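Side-chain contacts in fatty acyl CoA synthetase FADD13 (FATTY-ACYL-CoA SYNTHETASE) (Mycobacterium tuberculosis, PDB 3R44), which belongs to the AMP-binding enzyme family of the ANL clan, joining a large N-terminal region to a smaller C-terminal domain: residues A[204-209]-A[229-234]; A[264-269]-A[294-299]; A[311-316]-A[330-335]; A[398-401]-A[405-408]. All blocks are in the same frame, centred on the assembly; numbering follows the deposited sequence.

How the contacts relate
Contacts 2, 3 and 4 form a connected series, while contact 1 touches none of them. Contact 2 touches contact 3 where Met296 N meets Gln313 OE1 at 2.9 Å, a probable hydrogen bond; their centres are about 11 Å apart, and helix 298-306 is followed in the chain by strand 310-316. Contact 3 meets contact 4 through the salt bridge Lys335 NZ to Asp401 OD2, 2.9 Å, and through Asp331 OD2 to Tyr405 OH, 2.7 Å. Contact 1 comes within about 4 Å of contact 3 at the nearest atoms. Its Phe231 side chain is about 11 Å from the bound histidine, and helix 192-205, which supplies His192, Glu193 and His196 to that pocket, ends there.

Contact 1: residues A[204-209]-A[229-234]; sequences STIDVR and VIFSAM
Ile206 and Val208 lie where the chain leaves the C-terminal end of helix 192-205, and they face Phe231 on helix 223-235. The backbones stay well apart: the nearest CA atoms, those of Val208 and Ser232, are separated by 9.1 Å, so side chains must span the gap. Asp207 centres an inverse gamma turn, whose weak bond runs from Val208 N to Ile206 O, and the CB atoms of Ile206 and Val208 on its flanks are both directed at the helix. Phe231 answers with a chi1 of 85°, which sets CG between its backbone N and carbonyl carbon and puts the CZ/CE2 end of the ring against Ile206 and Val208. Ile206 CD1 comes to 4.2 Å from Phe231 CZ, the two side chains crossing at about a right angle, and Val208 CG2 is 4.5 Å from Phe231 CE2. Asp207 is turned elsewhere, held side-on by Arg209, whose NE reaches Asp207 OD1 at 3.0 Å while NH2 takes OD2. With just 84 Å² buried, the chemistry implies a slight, wholly apolar contact between these segments, the Phe231 ring being packed by Trp202 and Ala199 as well, with the charged pair kept off the interface.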
loop_
_atom_site.group_PDB
_atom_site.type_symbol
_atom_site.label_atom_id
_atom_site.label_comp_id
_atom_site.label_asym_id
_atom_site.label_seq_id
_atom_site.Cartn_x
_atom_site.Cartn_y
_atom_site.Cartn_z
ATOM N N SER A 204 -13.357 9.348 -8.466
ATOM C CA SER A 204 -14.049 9.311 -9.777
ATOM C C SER A 204 -14.289 7.944 -10.356
ATOM O O SER A 204 -15.021 7.809 -11.343
ATOM C CB SER A 204 -13.294 10.119 -10.846
ATOM O OG SER A 204 -13.287 11.479 -10.486
ATOM N N THR A 205 -13.698 6.913 -9.760
ATOM C CA THR A 205 -13.760 5.578 -10.296
ATOM C C THR A 205 -14.658 4.671 -9.431
ATOM O O THR A 205 -15.468 3.945 -9.964
ATOM C CB THR A 205 -12.331 4.957 -10.424
ATOM O OG1 THR A 205 -11.489 5.848 -11.197
ATOM C CG2 THR A 205 -12.417 3.540 -11.044
ATOM N N ILE A 206 -14.506 4.712 -8.116
ATOM C CA ILE A 206 -15.326 3.803 -7.282
ATOM C C ILE A 206 -16.656 4.468 -6.992
ATOM O O ILE A 206 -16.759 5.702 -7.069
ATOM C CB ILE A 206 -14.637 3.421 -5.960
ATOM C CG1 ILE A 206 -14.514 4.595 -5.004
ATOM C CG2 ILE A 206 -13.261 2.797 -6.215
ATOM C CD1 ILE A 206 -13.894 4.121 -3.635
ATOM N N ASP A 207 -17.665 3.669 -6.599
ATOM C CA ASP A 207 -18.950 4.225 -6.239
ATOM C C ASP A 207 -18.887 4.780 -4.815
ATOM O O ASP A 207 -19.337 4.140 -3.876
ATOM C CB ASP A 207 -20.057 3.181 -6.405
ATOM C CG ASP A 207 -21.458 3.709 -6.046
ATOM O OD1 ASP A 207 -21.708 4.937 -5.803
ATOM O OD2 ASP A 207 -22.338 2.843 -6.018
ATOM N N VAL A 208 -18.289 5.954 -4.653
ATOM C CA VAL A 208 -18.241 6.654 -3.363
ATOM C C VAL A 208 -19.167 7.869 -3.453
ATOM O O VAL A 208 -19.261 8.503 -4.539
ATOM C CB VAL A 208 -16.826 7.061 -2.961
ATOM C CG1 VAL A 208 -16.187 8.027 -3.989
ATOM C CG2 VAL A 208 -16.814 7.658 -1.508
ATOM N N ARG A 209 -19.876 8.162 -2.356
ATOM C CA ARG A 209 -20.966 9.159 -2.337
ATOM C C ARG A 209 -20.790 10.157 -1.211
ATOM O O ARG A 209 -20.220 9.833 -0.173
ATOM C CB ARG A 209 -22.299 8.436 -2.176
ATOM C CG ARG A 209 -22.530 7.345 -3.209
ATOM C CD ARG A 209 -23.804 6.588 -2.931
ATOM N NE ARG A 209 -23.859 5.417 -3.776
ATOM C CZ ARG A 209 -24.820 4.506 -3.694
ATOM N NH1 ARG A 209 -25.778 4.624 -2.788
ATOM N NH2 ARG A 209 -24.796 3.462 -4.512
ATOM N N VAL A 229 -7.750 8.698 3.396
ATOM C CA VAL A 229 -8.023 9.859 4.255
ATOM C C VAL A 229 -8.269 11.128 3.401
ATOM O O VAL A 229 -9.192 11.918 3.626
ATOM C CB VAL A 229 -6.855 10.055 5.231
ATOM C CG1 VAL A 229 -6.842 11.484 5.902
ATOM C CG2 VAL A 229 -6.768 8.882 6.256
ATOM N N ILE A 230 -7.406 11.354 2.420
ATOM C CA ILE A 230 -7.499 12.519 1.544
ATOM C C ILE A 230 -8.753 12.491 0.628
ATOM O O ILE A 230 -9.454 13.490 0.472
ATOM C CB ILE A 230 -6.203 12.693 0.656
ATOM C CG1 ILE A 230 -4.934 12.795 1.532
ATOM C CG2 ILE A 230 -6.352 13.906 -0.287
ATOM C CD1 ILE A 230 -5.087 13.707 2.651
ATOM N N PHE A 231 -9.067 11.359 0.037
ATOM C CA PHE A 231 -10.254 11.328 -0.806
ATOM C C PHE A 231 -11.522 11.402 -0.008
ATOM O O PHE A 231 -12.502 11.902 -0.511
ATOM C CB PHE A 231 -10.241 10.261 -1.920
ATOM C CG PHE A 231 -10.712 8.872 -1.520
ATOM C CD1 PHE A 231 -9.868 7.768 -1.740
ATOM C CD2 PHE A 231 -11.969 8.657 -0.985
ATOM C CE1 PHE A 231 -10.309 6.440 -1.430
ATOM C CE2 PHE A 231 -12.434 7.362 -0.699
ATOM C CZ PHE A 231 -11.598 6.259 -0.906
ATOM N N SER A 232 -11.445 11.044 1.260
ATOM C CA SER A 232 -12.571 11.236 2.162
ATOM C C SER A 232 -12.893 12.726 2.313
ATOM O O SER A 232 -14.069 13.140 2.264
ATOM C CB SER A 232 -12.328 10.572 3.516
ATOM O OG SER A 232 -12.409 9.156 3.384
ATOM N N ALA A 233 -11.885 13.556 2.567
ATOM C CA ALA A 233 -12.130 14.992 2.611
ATOM C C ALA A 233 -12.586 15.540 1.258
ATOM O O ALA A 233 -13.465 16.413 1.160
ATOM C CB ALA A 233 -10.885 15.738 3.116
ATOM N N MET A 234 -11.965 15.071 0.199
ATOM C CA MET A 234 -12.331 15.495 -1.141
ATOM C C MET A 234 -13.808 15.271 -1.446
ATOM O O MET A 234 -14.485 16.168 -1.941
ATOM C CB MET A 234 -11.473 14.784 -2.206
ATOM C CG MET A 234 -11.893 15.156 -3.573
ATOM S SD MET A 234 -10.674 14.635 -4.770
ATOM C CE MET A 234 -9.168 15.297 -4.083
#

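Contact 2: residues A[264-269]-A[294-299]; sequences AVPAIL and APMPEA
Met296 bends its chain twice, at chi2 (-73°) and chi3 (-78°), and so lays its thioether across two residues of helix 266-274. The sulfur takes one of them: Met296 SD is 3.8 Å from both Pro266 CA and Pro266 CB, and the two side chains meet at a slant, thioether against pyrrolidine ring. The terminal methyl takes the other, Met296 CE lying 3.6 Å from Leu269 CD1, with these side chains crossing at about a right angle. Although the CB of Met296 is not aimed at the helix, the folded chain thus brings its outer two atoms against residues one turn apart. The turn itself is confirmed by the bond from Leu269 N to Val265 O, 3.1 Å. A backbone oxygen also packs on the proline ring: Ala294 O is 3.4 Å from Pro266 CG. The closest backbone approach by CA atoms is 5.8 Å, between Pro266 CA and Met296 CA. Thr291 lies against both Leu269 and Met296, and Val311 also touches Met296. Val265 and Pro297 occupy N-cap positions, each immediately before a helix. The contact therefore joins two successive strand-to-helix connections, following the adjacent parallel strands 261-264 and 288-291, as expected of the parallel alpha/beta part of this fold.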
loop_
_atom_site.group_PDB
_atom_site.type_symbol
_atom_site.label_atom_id
_atom_site.label_comp_id
_atom_site.label_asym_id
_atom_site.label_seq_id
_atom_site.Cartn_x
_atom_site.Cartn_y
_atom_site.Cartn_z
ATOM N N ALA A 264 -10.052 -2.994 3.514
ATOM C CA ALA A 264 -9.634 -4.294 3.998
ATOM C C ALA A 264 -8.560 -4.946 3.157
ATOM O O ALA A 264 -8.021 -4.366 2.203
ATOM C CB ALA A 264 -10.871 -5.221 4.077
ATOM N N VAL A 265 -8.185 -6.137 3.575
ATOM C CA VAL A 265 -7.330 -7.043 2.794
ATOM C C VAL A 265 -7.983 -8.430 2.928
ATOM O O VAL A 265 -8.874 -8.622 3.785
ATOM C CB VAL A 265 -5.883 -7.078 3.338
ATOM C CG1 VAL A 265 -5.148 -5.708 3.128
ATOM C CG2 VAL A 265 -5.906 -7.534 4.825
ATOM N N PRO A 266 -7.621 -9.375 2.048
ATOM C CA PRO A 266 -8.319 -10.653 2.029
ATOM C C PRO A 266 -8.309 -11.343 3.382
ATOM O O PRO A 266 -9.354 -11.885 3.765
ATOM C CB PRO A 266 -7.561 -11.418 0.935
ATOM C CG PRO A 266 -7.270 -10.355 -0.010
ATOM C CD PRO A 266 -6.789 -9.244 0.846
ATOM N N ALA A 267 -7.197 -11.290 4.133
ATOM C CA ALA A 267 -7.178 -11.958 5.469
ATOM C C ALA A 267 -8.286 -11.422 6.362
ATOM O O ALA A 267 -8.929 -12.187 7.090
ATOM C CB ALA A 267 -5.794 -11.807 6.207
ATOM N N ILE A 268 -8.447 -10.103 6.359
ATOM C CA ILE A 268 -9.434 -9.396 7.196
ATOM C C ILE A 268 -10.815 -9.861 6.828
ATOM O O ILE A 268 -11.588 -10.169 7.706
ATOM C CB ILE A 268 -9.347 -7.826 7.071
ATOM C CG1 ILE A 268 -8.272 -7.288 7.972
ATOM C CG2 ILE A 268 -10.708 -7.081 7.424
ATOM C CD1 ILE A 268 -8.017 -5.758 7.780
ATOM N N LEU A 269 -11.120 -9.909 5.523
ATOM C CA LEU A 269 -12.416 -10.305 5.104
ATOM C C LEU A 269 -12.683 -11.785 5.414
ATOM O O LEU A 269 -13.812 -12.158 5.703
ATOM C CB LEU A 269 -12.598 -10.086 3.617
ATOM C CG LEU A 269 -12.636 -8.586 3.210
ATOM C CD1 LEU A 269 -13.248 -8.503 1.869
ATOM C CD2 LEU A 269 -13.443 -7.741 4.221
ATOM N N ALA A 294 -3.543 -9.872 -2.582
ATOM C CA ALA A 294 -3.803 -10.870 -3.585
ATOM C C ALA A 294 -5.281 -10.864 -3.956
ATOM O O ALA A 294 -6.116 -10.337 -3.227
ATOM C CB ALA A 294 -3.392 -12.268 -3.088
ATOM N N PRO A 295 -5.604 -11.458 -5.098
ATOM C CA PRO A 295 -7.029 -11.568 -5.446
ATOM C C PRO A 295 -7.830 -12.352 -4.379
ATOM O O PRO A 295 -7.312 -13.273 -3.728
ATOM C CB PRO A 295 -7.006 -12.300 -6.790
ATOM C CG PRO A 295 -5.574 -12.024 -7.362
ATOM C CD PRO A 295 -4.733 -12.088 -6.112
ATOM N N MET A 296 -9.061 -11.917 -4.163
ATOM C CA MET A 296 -9.961 -12.548 -3.233
ATOM C C MET A 296 -10.381 -13.898 -3.795
ATOM O O MET A 296 -10.649 -13.994 -4.986
ATOM C CB MET A 296 -11.202 -11.680 -3.144
ATOM C CG MET A 296 -11.054 -10.482 -2.318
ATOM S SD MET A 296 -11.026 -11.017 -0.631
ATOM C CE MET A 296 -12.786 -11.301 -0.418
ATOM N N PRO A 297 -10.482 -14.933 -2.945
ATOM C CA PRO A 297 -10.990 -16.221 -3.415
ATOM C C PRO A 297 -12.470 -16.121 -3.760
ATOM O O PRO A 297 -13.214 -15.437 -3.025
ATOM C CB PRO A 297 -10.800 -17.157 -2.226
ATOM C CG PRO A 297 -10.211 -16.391 -1.147
ATOM C CD PRO A 297 -9.970 -14.994 -1.567
ATOM N N GLU A 298 -12.878 -16.777 -4.861
ATOM C CA GLU A 298 -14.273 -16.760 -5.319
ATOM C C GLU A 298 -15.256 -17.116 -4.207
ATOM O O GLU A 298 -16.277 -16.445 -4.051
ATOM C CB GLU A 298 -14.510 -17.667 -6.569
ATOM N N ALA A 299 -14.935 -18.124 -3.396
ATOM C CA ALA A 299 -15.846 -18.551 -2.340
ATOM C C ALA A 299 -16.133 -17.384 -1.374
ATOM O O ALA A 299 -17.256 -17.196 -0.874
ATOM C CB ALA A 299 -15.271 -19.758 -1.604
#

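Contact 3: residues A[311-316]-A[330-335]; sequences VVQGYA and EDALRK
One water molecule links Gln313 to Ala332, accepting from Gln313 NE2 at 2.6 Å and donating to Ala332 O at 2.5 Å. Both lengths are short and their exact values deserve caution, but the angle NE2-water-O, about 119°, suits a bridging water. Gln313 belongs to strand 310-316 of the mixed central sheet, which runs parallel to strand 288-291 on one flank and antiparallel to strand 324-327 on the other; residues 330-335 form part of the loop following the latter. The other end of the Gln313 amide, OE1, is hydrogen-bonded to Met296 N. That bond, with the water on the nitrogen as a less certain second partner, probably helps to fix the amide's orientation.

Direct contact is slight. The methyl of Ala332 points at the strand, and its CB lies 3.7 Å from Val311 O and 4.2 Å from Gln313 NE2, within a total of 95 Å² buried. The loop carries its own bonds: Lys335 N reaches back four residues to Asp331 O at 2.8 Å, and the carboxylate of Asp331 is shared between Arg334 and Tyr405, the tyrosine hydroxyl being at OD2. Arg334 NH1 meets Asp331 OD1 at 2.9 Å from above the carboxylate plane, 49° out of it, and the N-H...O angle of 140° shows a distinctly bent salt-bridge bond.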
loop_
_atom_site.group_PDB
_atom_site.type_symbol
_atom_site.label_atom_id
_atom_site.label_comp_id
_atom_site.label_asym_id
_atom_site.label_seq_id
_atom_site.Cartn_x
_atom_site.Cartn_y
_atom_site.Cartn_z
ATOM N N VAL A 311 -17.201 -6.433 -3.326
ATOM C CA VAL A 311 -15.788 -6.254 -3.069
ATOM C C VAL A 311 -15.158 -5.532 -4.259
ATOM O O VAL A 311 -15.400 -5.905 -5.409
ATOM C CB VAL A 311 -15.086 -7.619 -2.800
ATOM C CG1 VAL A 311 -13.664 -7.405 -2.412
ATOM C CG2 VAL A 311 -15.793 -8.367 -1.630
ATOM N N VAL A 312 -14.415 -4.467 -3.980
ATOM C CA VAL A 312 -13.562 -3.801 -4.961
ATOM C C VAL A 312 -12.113 -4.223 -4.688
ATOM O O VAL A 312 -11.667 -4.297 -3.527
ATOM C CB VAL A 312 -13.720 -2.268 -4.873
ATOM C CG1 VAL A 312 -12.628 -1.522 -5.704
ATOM C CG2 VAL A 312 -15.215 -1.894 -5.209
ATOM N N GLN A 313 -11.396 -4.522 -5.761
ATOM C CA GLN A 313 -10.010 -4.972 -5.667
ATOM C C GLN A 313 -9.180 -4.134 -6.608
ATOM O O GLN A 313 -9.732 -3.430 -7.432
ATOM C CB GLN A 313 -9.925 -6.457 -6.070
ATOM C CG GLN A 313 -10.620 -7.382 -5.173
ATOM C CD GLN A 313 -10.713 -8.760 -5.776
ATOM O OE1 GLN A 313 -9.760 -9.523 -5.675
ATOM N NE2 GLN A 313 -11.854 -9.081 -6.419
ATOM N N GLY A 314 -7.875 -4.162 -6.467
ATOM C CA GLY A 314 -7.019 -3.507 -7.438
ATOM C C GLY A 314 -5.550 -3.733 -7.288
ATOM O O GLY A 314 -5.103 -4.572 -6.489
ATOM N N TYR A 315 -4.799 -2.919 -8.012
ATOM C CA TYR A 315 -3.389 -2.957 -8.033
ATOM C C TYR A 315 -2.866 -1.532 -7.907
ATOM O O TYR A 315 -3.317 -0.630 -8.655
ATOM C CB TYR A 315 -2.940 -3.522 -9.352
ATOM C CG TYR A 315 -1.467 -3.373 -9.641
ATOM C CD1 TYR A 315 -0.523 -4.170 -8.982
ATOM C CD2 TYR A 315 -1.018 -2.440 -10.567
ATOM C CE1 TYR A 315 0.823 -4.095 -9.298
ATOM C CE2 TYR A 315 0.330 -2.334 -10.863
ATOM C CZ TYR A 315 1.242 -3.154 -10.214
ATOM O OH TYR A 315 2.575 -3.014 -10.531
ATOM N N ALA A 316 -1.916 -1.348 -6.983
ATOM C CA ALA A 316 -1.258 -0.030 -6.812
ATOM C C ALA A 316 0.086 -0.280 -6.161
ATOM O O ALA A 316 0.324 -1.399 -5.679
ATOM C CB ALA A 316 -2.119 0.860 -5.940
ATOM N N GLU A 330 -19.109 -4.853 -9.821
ATOM C CA GLU A 330 -19.819 -5.566 -10.895
ATOM C C GLU A 330 -18.995 -6.699 -11.549
ATOM O O GLU A 330 -19.572 -7.635 -12.112
ATOM C CB GLU A 330 -20.277 -4.556 -11.971
ATOM N N ASP A 331 -17.656 -6.610 -11.448
ATOM C CA ASP A 331 -16.700 -7.483 -12.136
ATOM C C ASP A 331 -15.998 -8.505 -11.191
ATOM O O ASP A 331 -15.181 -9.331 -11.636
ATOM C CB ASP A 331 -15.630 -6.583 -12.804
ATOM C CG ASP A 331 -16.175 -5.752 -13.988
ATOM O OD1 ASP A 331 -17.164 -6.220 -14.559
ATOM O OD2 ASP A 331 -15.597 -4.661 -14.334
ATOM N N ALA A 332 -16.276 -8.445 -9.886
ATOM C CA ALA A 332 -15.467 -9.241 -8.892
ATOM C C ALA A 332 -15.470 -10.743 -9.185
ATOM O O ALA A 332 -14.454 -11.433 -9.085
ATOM C CB ALA A 332 -15.927 -8.954 -7.473
ATOM N N LEU A 333 -16.618 -11.253 -9.596
ATOM C CA LEU A 333 -16.722 -12.672 -9.838
ATOM C C LEU A 333 -16.344 -13.000 -11.267
ATOM O O LEU A 333 -15.520 -13.899 -11.516
ATOM C CB LEU A 333 -18.129 -13.128 -9.543
ATOM C CG LEU A 333 -18.139 -14.539 -9.013
ATOM C CD1 LEU A 333 -17.175 -14.699 -7.811
ATOM C CD2 LEU A 333 -19.605 -14.952 -8.680
ATOM N N ARG A 334 -17.007 -12.274 -12.173
ATOM C CA ARG A 334 -16.740 -12.233 -13.605
ATOM C C ARG A 334 -15.244 -12.370 -13.842
ATOM O O ARG A 334 -14.824 -13.259 -14.579
ATOM C CB ARG A 334 -17.216 -10.871 -14.173
ATOM C CG ARG A 334 -17.663 -10.809 -15.618
ATOM C CD ARG A 334 -17.708 -9.333 -16.079
ATOM N NE ARG A 334 -17.025 -9.223 -17.349
ATOM C CZ ARG A 334 -16.703 -8.100 -17.956
ATOM N NH1 ARG A 334 -16.994 -6.933 -17.403
ATOM N NH2 ARG A 334 -16.074 -8.152 -19.133
ATOM N N LYS A 335 -14.444 -11.548 -13.156
ATOM C CA LYS A 335 -12.983 -11.465 -13.445
ATOM C C LYS A 335 -12.087 -11.867 -12.280
ATOM O O LYS A 335 -11.059 -11.210 -12.026
ATOM C CB LYS A 335 -12.565 -10.069 -13.938
ATOM C CG LYS A 335 -13.313 -9.552 -15.145
ATOM C CD LYS A 335 -13.191 -10.453 -16.351
ATOM C CE LYS A 335 -11.906 -10.307 -17.128
ATOM N NZ LYS A 335 -12.190 -10.316 -18.629
HETATM O O HOH W 1 -12.223 -11.106 -8.021
#

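Contact 4: residues A[398-401]-A[405-408]; sequences GEID and YLYI
A chi1 of 77° tucks Asp401 CG between its own backbone N and carbonyl carbon, turning the carboxylate toward Tyr405, while Tyr407, at chi1 -71°, keeps its ring beside its backbone N and within reach of the same carboxylate. Asp401 OD1 accepts from Tyr405 N at 2.9 Å; the N-H...O line is nearly straight at 165°, yet the nitrogen approaches from above the carboxylate plane. Glu403 N also bonds to OD1, consistent with an Asx turn, so this one oxygen ties together the three-residue connection. Tyr405 runs alongside Asp401, pointing the same way, with OD1 at the edge of its ring. The other oxygen, OD2, lies 3.8 Å from Tyr407 CE2, likewise at a ring edge, and forms a salt bridge with Lys335.

These groups close the beta hairpin of strands 396-400 and 406-410, whose short segments are 4.6 Å apart and antiparallel. Glu399 and Tyr407 form a hydrogen-bonded pair, Glu399 N to Tyr407 O being 2.9 Å and Tyr407 N to Glu399 O 2.8 Å. Nearer the turn, Asp401 N donates to Tyr405 O at 2.9 Å. On the face away from Glu399 and Tyr407, the non-hydrogen-bonded pair Ile400 and Leu406 lean across one another, Ile400 CG1 resting 3.8 Å from Leu406 CD1, and Tyr315 packs on Leu406.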
loop_
_atom_site.group_PDB
_atom_site.type_symbol
_atom_site.label_atom_id
_atom_site.label_comp_id
_atom_site.label_asym_id
_atom_site.label_seq_id
_atom_site.Cartn_x
_atom_site.Cartn_y
_atom_site.Cartn_z
ATOM N N GLY A 398 2.859 -8.577 -15.944
ATOM C CA GLY A 398 1.466 -8.956 -15.998
ATOM C C GLY A 398 0.953 -9.086 -17.420
ATOM O O GLY A 398 1.704 -9.059 -18.372
ATOM N N GLU A 399 -0.352 -9.239 -17.529
ATOM C CA GLU A 399 -1.004 -9.410 -18.826
ATOM C C GLU A 399 -2.287 -8.605 -18.809
ATOM O O GLU A 399 -3.037 -8.707 -17.860
ATOM C CB GLU A 399 -1.350 -10.888 -19.086
ATOM C CG GLU A 399 -1.919 -11.100 -20.508
ATOM C CD GLU A 399 -1.961 -12.585 -20.950
ATOM O OE1 GLU A 399 -1.501 -13.467 -20.184
ATOM O OE2 GLU A 399 -2.430 -12.859 -22.084
ATOM N N ILE A 400 -2.554 -7.846 -19.861
ATOM C CA ILE A 400 -3.789 -7.113 -20.008
ATOM C C ILE A 400 -4.572 -7.847 -21.086
ATOM O O ILE A 400 -4.095 -7.974 -22.214
ATOM C CB ILE A 400 -3.557 -5.633 -20.321
ATOM C CG1 ILE A 400 -2.659 -5.000 -19.251
ATOM C CG2 ILE A 400 -4.889 -4.869 -20.448
ATOM C CD1 ILE A 400 -2.280 -3.547 -19.534
ATOM N N ASP A 401 -5.762 -8.298 -20.740
ATOM C CA ASP A 401 -6.595 -9.006 -21.690
ATOM C C ASP A 401 -7.221 -8.076 -22.710
ATOM O O ASP A 401 -7.110 -6.846 -22.627
ATOM C CB ASP A 401 -7.602 -9.939 -20.998
ATOM C CG ASP A 401 -8.792 -9.259 -20.404
ATOM O OD1 ASP A 401 -9.060 -8.073 -20.611
ATOM O OD2 ASP A 401 -9.524 -9.955 -19.652
ATOM N N TYR A 405 -8.420 -5.786 -18.897
ATOM C CA TYR A 405 -8.302 -6.226 -17.508
ATOM C C TYR A 405 -6.876 -6.702 -17.269
ATOM O O TYR A 405 -6.346 -7.546 -18.027
ATOM C CB TYR A 405 -9.328 -7.290 -17.164
ATOM C CG TYR A 405 -10.735 -6.777 -17.048
ATOM C CD1 TYR A 405 -11.223 -6.317 -15.859
ATOM C CD2 TYR A 405 -11.558 -6.696 -18.143
ATOM C CE1 TYR A 405 -12.533 -5.833 -15.728
ATOM C CE2 TYR A 405 -12.859 -6.170 -18.044
ATOM C CZ TYR A 405 -13.330 -5.760 -16.851
ATOM O OH TYR A 405 -14.608 -5.318 -16.754
ATOM N N LEU A 406 -6.268 -6.139 -16.246
ATOM C CA LEU A 406 -4.905 -6.476 -15.818
ATOM C C LEU A 406 -4.882 -7.721 -14.921
ATOM O O LEU A 406 -5.685 -7.839 -13.982
ATOM C CB LEU A 406 -4.324 -5.317 -15.012
ATOM C CG LEU A 406 -2.921 -5.503 -14.443
ATOM C CD1 LEU A 406 -1.959 -5.821 -15.597
ATOM C CD2 LEU A 406 -2.408 -4.266 -13.666
ATOM N N TYR A 407 -3.942 -8.625 -15.207
ATOM C CA TYR A 407 -3.692 -9.819 -14.395
ATOM C C TYR A 407 -2.227 -9.754 -14.019
ATOM O O TYR A 407 -1.368 -9.783 -14.879
ATOM C CB TYR A 407 -3.969 -11.128 -15.148
ATOM C CG TYR A 407 -5.443 -11.391 -15.390
ATOM C CD1 TYR A 407 -6.155 -12.223 -14.544
ATOM C CD2 TYR A 407 -6.127 -10.773 -16.423
ATOM C CE1 TYR A 407 -7.506 -12.459 -14.721
ATOM C CE2 TYR A 407 -7.503 -10.997 -16.618
ATOM C CZ TYR A 407 -8.169 -11.839 -15.773
ATOM O OH TYR A 407 -9.496 -12.062 -15.938
ATOM N N ILE A 408 -1.935 -9.600 -12.738
ATOM C CA ILE A 408 -0.566 -9.603 -12.304
ATOM C C ILE A 408 -0.013 -11.016 -12.205
ATOM O O ILE A 408 -0.582 -11.920 -11.562
ATOM C CB ILE A 408 -0.389 -8.850 -10.969
ATOM C CG1 ILE A 408 -0.850 -7.397 -11.086
ATOM C CG2 ILE A 408 1.075 -8.926 -10.456
ATOM C CD1 ILE A 408 0.069 -6.484 -11.744
#